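Local structure of proliferating cell nuclear antigen (Entamoeba histolytica, 3P91) at residues 19-24 against 75-80; 29-34 against 40-45. The protein probably acts as a ring-shaped sliding factor on DNA that raises the processivity of DNA polymerase delta during replication. All blocks are in the same frame, centred on the assembly; numbering follows the deposited sequence.

Interaction 1 and interaction 2 lie about 10 Å apart, centre to centre, in the N-terminal PCNA domain. Along the chain, helix 14-25 comes first, then the hairpin of strands 30-36 and 39-45, then strand 71-76 running into helix 77-84; both segments of interaction 2 thus fall between those of interaction 1. Interaction 1 packs the two helices together, and interaction 2 closes the hairpin in the sheet beside them. Strands 30-36 and 71-76 are sheet neighbours, with probable hydrogen bonds from Leu77 N to Asp29 O and from Ile75 N to Thr31 O (2.8 Å each). Phe33 reaches both Leu24 and Ile75, so the helices that line the ring's inside are held against the sheet behind them.

Interaction 1: 19-24 against 75-80; sequences RVVESL and INLTHL
Val21 and Leu77 mark the nearest backbone approach, with their CA atoms 6.7 Å apart: a turn inside helix 14-25 faces the point where strand 71-76 ends and helix 77-84 begins. Asn76 is the N-cap of that second helix. Its OD1 accepts from His79 N at 3.0 Å, the donor standing above the carbonyl plane, and more weakly from Thr78 N, while its CG lies over one face of the His79 ring. The contact itself is apolar and buried. Val21 sends both methyls to the other segment: CG2 meets Leu80 CD2 at 3.5 Å, and CG1 meets Leu77 CD2 at 4.0 Å. Leu80 has CG anti to its backbone N (chi1 178°), which carries CG and CD2 to the Val21 methyls; the two side chains cross at about a right angle. In the PCNA fold these helices line the inner wall of the trimeric ring, with the sheets outside them. Leu77 CD2 touches two residues one helical turn apart, Val21 and also Leu24, whose CD1 is 4.0 Å away. Leu84 and Phe17 extend the apolar packing, against Val21 and Leu80 respectively.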
loop_
_atom_site.group_PDB
_atom_site.type_symbol
_atom_site.label_atom_id
_atom_site.label_comp_id
_atom_site.label_asym_id
_atom_site.label_seq_id
_atom_site.Cartn_x
_atom_site.Cartn_y
_atom_site.Cartn_z
ATOM N N ARG A 19 -15.750 5.016 -13.208
ATOM C CA ARG A 19 -16.441 4.302 -12.142
ATOM C C ARG A 19 -17.346 3.203 -12.681
ATOM O O ARG A 19 -17.425 2.115 -12.120
ATOM C CB ARG A 19 -17.245 5.287 -11.310
ATOM C CG ARG A 19 -16.361 6.237 -10.580
ATOM C CD ARG A 19 -17.127 7.377 -9.972
ATOM N NE ARG A 19 -16.232 8.157 -9.125
ATOM C CZ ARG A 19 -16.526 9.342 -8.605
ATOM N NH1 ARG A 19 -17.707 9.899 -8.853
ATOM N NH2 ARG A 19 -15.634 9.970 -7.844
ATOM N N VAL A 20 -18.031 3.496 -13.779
ATOM C CA VAL A 20 -18.850 2.505 -14.452
ATOM C C VAL A 20 -18.016 1.278 -14.801
ATOM O O VAL A 20 -18.370 0.152 -14.451
ATOM C CB VAL A 20 -19.466 3.099 -15.724
ATOM C CG1 VAL A 20 -19.905 2.006 -16.689
ATOM C CG2 VAL A 20 -20.609 4.015 -15.366
ATOM N N VAL A 21 -16.895 1.512 -15.473
ATOM C CA VAL A 21 -16.027 0.434 -15.938
ATOM C C VAL A 21 -15.377 -0.410 -14.823
ATOM O O VAL A 21 -15.201 -1.619 -14.980
ATOM C CB VAL A 21 -14.975 0.974 -16.924
ATOM C CG1 VAL A 21 -13.955 -0.089 -17.268
ATOM C CG2 VAL A 21 -15.667 1.468 -18.167
ATOM N N GLU A 22 -15.023 0.211 -13.704
ATOM C CA GLU A 22 -14.551 -0.546 -12.544
ATOM C C GLU A 22 -15.639 -1.455 -11.998
ATOM O O GLU A 22 -15.455 -2.662 -11.861
ATOM C CB GLU A 22 -14.095 0.398 -11.438
ATOM C CG GLU A 22 -12.767 1.031 -11.730
ATOM C CD GLU A 22 -11.812 0.033 -12.334
ATOM O OE1 GLU A 22 -11.400 0.236 -13.497
ATOM O OE2 GLU A 22 -11.487 -0.966 -11.653
ATOM N N SER A 23 -16.775 -0.854 -11.677
ATOM C CA SER A 23 -17.909 -1.586 -11.160
ATOM C C SER A 23 -18.236 -2.748 -12.077
ATOM O O SER A 23 -18.460 -3.865 -11.629
ATOM C CB SER A 23 -19.103 -0.650 -11.052
ATOM O OG SER A 23 -18.740 0.518 -10.335
ATOM N N LEU A 24 -18.253 -2.473 -13.371
ATOM C CA LEU A 24 -18.603 -3.474 -14.357
ATOM C C LEU A 24 -17.638 -4.624 -14.359
ATOM O O LEU A 24 -18.037 -5.777 -14.440
ATOM C CB LEU A 24 -18.585 -2.859 -15.746
ATOM C CG LEU A 24 -19.878 -2.261 -16.286
ATOM C CD1 LEU A 24 -19.648 -1.784 -17.709
ATOM C CD2 LEU A 24 -21.002 -3.275 -16.244
ATOM N N ILE A 75 -16.448 -4.870 -25.934
ATOM C CA ILE A 75 -15.403 -4.282 -25.106
ATOM C C ILE A 75 -14.814 -5.200 -24.033
ATOM O O ILE A 75 -15.532 -5.718 -23.184
ATOM C CB ILE A 75 -15.915 -2.999 -24.437
ATOM C CG1 ILE A 75 -15.900 -1.848 -25.443
ATOM C CG2 ILE A 75 -15.075 -2.659 -23.229
ATOM C CD1 ILE A 75 -16.533 -0.590 -24.926
ATOM N N ASN A 76 -13.496 -5.388 -24.087
ATOM C CA ASN A 76 -12.754 -6.056 -23.020
ATOM C C ASN A 76 -12.496 -5.059 -21.902
ATOM O O ASN A 76 -11.698 -4.130 -22.061
ATOM C CB ASN A 76 -11.429 -6.629 -23.535
ATOM C CG ASN A 76 -10.621 -7.314 -22.444
ATOM O OD1 ASN A 76 -10.425 -6.768 -21.358
ATOM N ND2 ASN A 76 -10.151 -8.521 -22.729
ATOM N N LEU A 77 -13.180 -5.254 -20.778
ATOM C CA LEU A 77 -13.171 -4.288 -19.689
ATOM C C LEU A 77 -11.820 -4.190 -18.992
ATOM O O LEU A 77 -11.482 -3.152 -18.424
ATOM C CB LEU A 77 -14.290 -4.605 -18.697
ATOM C CG LEU A 77 -15.668 -4.337 -19.312
ATOM C CD1 LEU A 77 -16.722 -5.238 -18.727
ATOM C CD2 LEU A 77 -16.052 -2.876 -19.158
ATOM N N THR A 78 -11.042 -5.264 -19.045
ATOM C CA THR A 78 -9.692 -5.223 -18.505
ATOM C C THR A 78 -8.866 -4.204 -19.289
ATOM O O THR A 78 -8.108 -3.422 -18.709
ATOM C CB THR A 78 -9.020 -6.613 -18.527
ATOM O OG1 THR A 78 -9.623 -7.446 -17.532
ATOM C CG2 THR A 78 -7.546 -6.500 -18.230
ATOM N N HIS A 79 -9.034 -4.191 -20.606
ATOM C CA HIS A 79 -8.275 -3.272 -21.441
ATOM C C HIS A 79 -8.748 -1.832 -21.322
ATOM O O HIS A 79 -7.943 -0.903 -21.390
ATOM C CB HIS A 79 -8.287 -3.732 -22.890
ATOM C CG HIS A 79 -7.650 -5.067 -23.082
ATOM N ND1 HIS A 79 -7.706 -5.760 -24.270
ATOM C CD2 HIS A 79 -6.951 -5.844 -22.221
ATOM C CE1 HIS A 79 -7.061 -6.905 -24.135
ATOM N NE2 HIS A 79 -6.594 -6.981 -22.900
ATOM N N LEU A 80 -10.049 -1.650 -21.134
ATOM C CA LEU A 80 -10.611 -0.313 -21.005
ATOM C C LEU A 80 -10.248 0.343 -19.675
ATOM O O LEU A 80 -9.997 1.543 -19.619
ATOM C CB LEU A 80 -12.130 -0.342 -21.195
ATOM C CG LEU A 80 -12.883 0.980 -21.039
ATOM C CD1 LEU A 80 -12.328 2.031 -21.970
ATOM C CD2 LEU A 80 -14.359 0.770 -21.303
#

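Interaction 2: 29-34 against 40-45; sequences DKTNFD and IAVQCM
Asp34 and Ala41 form an antiparallel hydrogen-bonded pair, and the contact is built outward from it through Val42 and Phe33. Asp34 N gives to Ala41 O and Ala41 N returns the bond to Asp34 O, both at 3.0 Å. Asp34 O also takes a CA-H...O contact from Ile40. The Asp34 side chain shares a face of the sheet with Ala41, and it touches Thr72 of the neighbouring strand 71-76. Val42 works on the other face. Because its CG1 is anti to the backbone N (chi1 172°), CG2 stands beside that N and comes down over the Phe33 ring, a CH-pi contact 3.9 Å from Val42 CG2 to the ring centroid and only 10° off the normal. Ile40 CG2 meets the same ring at its edge, in plane, 3.6 Å from Phe33 CD1. This is a beta hairpin, strands 30-36 and 39-45, within the long antiparallel sheet of the PCNA fold; strands 71-76 and 52-57 flank it, the first pairing with 30-36 and the second with 39-45. The axes of the two hairpin strands run at 144°, and away from the bonded pair Val42 CG2 lies 3.4 Å from Asn32 O. Farther along, Thr31 and Val42 meet tip to tip, Thr31 OG1 lying 3.4 Å from Val42 CG1. Leu77 of helix 77-84 packs on both Thr31 and Phe33.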
loop_
_atom_site.group_PDB
_atom_site.type_symbol
_atom_site.label_atom_id
_atom_site.label_comp_id
_atom_site.label_asym_id
_atom_site.label_seq_id
_atom_site.Cartn_x
_atom_site.Cartn_y
_atom_site.Cartn_z
ATOM N N ASP A 29 -16.120 -9.596 -17.637
ATOM C CA ASP A 29 -14.833 -9.277 -18.271
ATOM C C ASP A 29 -14.957 -8.643 -19.664
ATOM O O ASP A 29 -14.351 -7.612 -19.950
ATOM C CB ASP A 29 -13.952 -10.529 -18.366
ATOM C CG ASP A 29 -13.523 -11.062 -17.000
ATOM O OD1 ASP A 29 -13.230 -12.276 -16.921
ATOM O OD2 ASP A 29 -13.472 -10.282 -16.013
ATOM N N LYS A 30 -15.720 -9.279 -20.540
ATOM C CA LYS A 30 -15.980 -8.716 -21.854
ATOM C C LYS A 30 -17.479 -8.507 -22.006
ATOM O O LYS A 30 -18.270 -9.350 -21.597
ATOM C CB LYS A 30 -15.463 -9.650 -22.948
ATOM C CG LYS A 30 -13.986 -9.959 -22.842
ATOM C CD LYS A 30 -13.610 -11.139 -23.714
ATOM C CE LYS A 30 -12.190 -11.612 -23.418
ATOM N NZ LYS A 30 -11.871 -12.875 -24.148
ATOM N N THR A 31 -17.881 -7.380 -22.576
ATOM C CA THR A 31 -19.303 -7.135 -22.761
ATOM C C THR A 31 -19.580 -6.174 -23.907
ATOM O O THR A 31 -18.720 -5.394 -24.311
ATOM C CB THR A 31 -19.977 -6.640 -21.460
ATOM O OG1 THR A 31 -21.401 -6.719 -21.598
ATOM C CG2 THR A 31 -19.578 -5.213 -21.142
ATOM N N ASN A 32 -20.785 -6.259 -24.445
ATOM C CA ASN A 32 -21.199 -5.352 -25.486
ATOM C C ASN A 32 -21.777 -4.084 -24.904
ATOM O O ASN A 32 -22.588 -4.115 -23.981
ATOM C CB ASN A 32 -22.232 -6.012 -26.392
ATOM C CG ASN A 32 -21.613 -6.983 -27.357
ATOM O OD1 ASN A 32 -20.646 -6.663 -28.043
ATOM N ND2 ASN A 32 -22.160 -8.183 -27.410
ATOM N N PHE A 33 -21.335 -2.964 -25.450
ATOM C CA PHE A 33 -21.931 -1.687 -25.141
ATOM C C PHE A 33 -22.810 -1.332 -26.299
ATOM O O PHE A 33 -22.332 -1.065 -27.395
ATOM C CB PHE A 33 -20.861 -0.625 -24.959
ATOM C CG PHE A 33 -20.140 -0.737 -23.666
ATOM C CD1 PHE A 33 -20.287 0.228 -22.697
ATOM C CD2 PHE A 33 -19.341 -1.835 -23.402
ATOM C CE1 PHE A 33 -19.629 0.115 -21.494
ATOM C CE2 PHE A 33 -18.674 -1.955 -22.198
ATOM C CZ PHE A 33 -18.818 -0.982 -21.245
ATOM N N ASP A 34 -24.109 -1.364 -26.053
ATOM C CA ASP A 34 -25.084 -1.028 -27.067
ATOM C C ASP A 34 -25.341 0.462 -27.006
ATOM O O ASP A 34 -25.963 0.963 -26.077
ATOM C CB ASP A 34 -26.373 -1.814 -26.833
ATOM C CG ASP A 34 -26.147 -3.312 -26.846
ATOM O OD1 ASP A 34 -26.436 -3.972 -25.824
ATOM O OD2 ASP A 34 -25.676 -3.835 -27.873
ATOM N N ILE A 40 -26.103 4.650 -23.601
ATOM C CA ILE A 40 -25.253 3.472 -23.602
ATOM C C ILE A 40 -25.828 2.450 -22.626
ATOM O O ILE A 40 -26.158 2.769 -21.484
ATOM C CB ILE A 40 -23.797 3.829 -23.232
ATOM C CG1 ILE A 40 -23.307 4.967 -24.129
ATOM C CG2 ILE A 40 -22.887 2.614 -23.350
ATOM C CD1 ILE A 40 -21.959 5.498 -23.771
ATOM N N ALA A 41 -25.954 1.219 -23.094
ATOM C CA ALA A 41 -26.611 0.191 -22.322
ATOM C C ALA A 41 -25.778 -1.072 -22.288
ATOM O O ALA A 41 -25.059 -1.385 -23.235
ATOM C CB ALA A 41 -27.983 -0.104 -22.907
ATOM N N VAL A 42 -25.888 -1.797 -21.182
ATOM C CA VAL A 42 -25.285 -3.112 -21.064
ATOM C C VAL A 42 -26.226 -4.040 -20.299
ATOM O O VAL A 42 -26.595 -3.769 -19.167
ATOM C CB VAL A 42 -23.914 -3.044 -20.365
ATOM C CG1 VAL A 42 -23.381 -4.449 -20.082
ATOM C CG2 VAL A 42 -22.937 -2.242 -21.200
ATOM N N GLN A 43 -26.632 -5.122 -20.945
ATOM C CA GLN A 43 -27.473 -6.128 -20.320
ATOM C C GLN A 43 -26.906 -7.484 -20.651
ATOM O O GLN A 43 -26.930 -7.911 -21.809
ATOM C CB GLN A 43 -28.915 -6.048 -20.820
ATOM C CG GLN A 43 -29.763 -5.040 -20.078
ATOM C CD GLN A 43 -31.241 -5.382 -20.101
ATOM O OE1 GLN A 43 -31.665 -6.349 -20.745
ATOM N NE2 GLN A 43 -32.038 -4.584 -19.396
ATOM N N CYS A 44 -26.390 -8.155 -19.630
ATOM C CA CYS A 44 -25.735 -9.435 -19.820
ATOM C C CYS A 44 -25.589 -10.133 -18.480
ATOM O O CYS A 44 -25.765 -9.518 -17.425
ATOM C CB CYS A 44 -24.359 -9.222 -20.430
ATOM S SG CYS A 44 -23.247 -8.360 -19.312
ATOM N N MET A 45 -25.262 -11.420 -18.536
ATOM C CA MET A 45 -25.005 -12.214 -17.342
ATOM C C MET A 45 -23.606 -11.967 -16.835
ATOM O O MET A 45 -22.717 -11.606 -17.602
ATOM C CB MET A 45 -25.164 -13.699 -17.644
ATOM C CG MET A 45 -26.564 -14.075 -18.071
ATOM S SD MET A 45 -26.774 -15.851 -18.174
ATOM C CE MET A 45 -25.514 -16.274 -19.361
#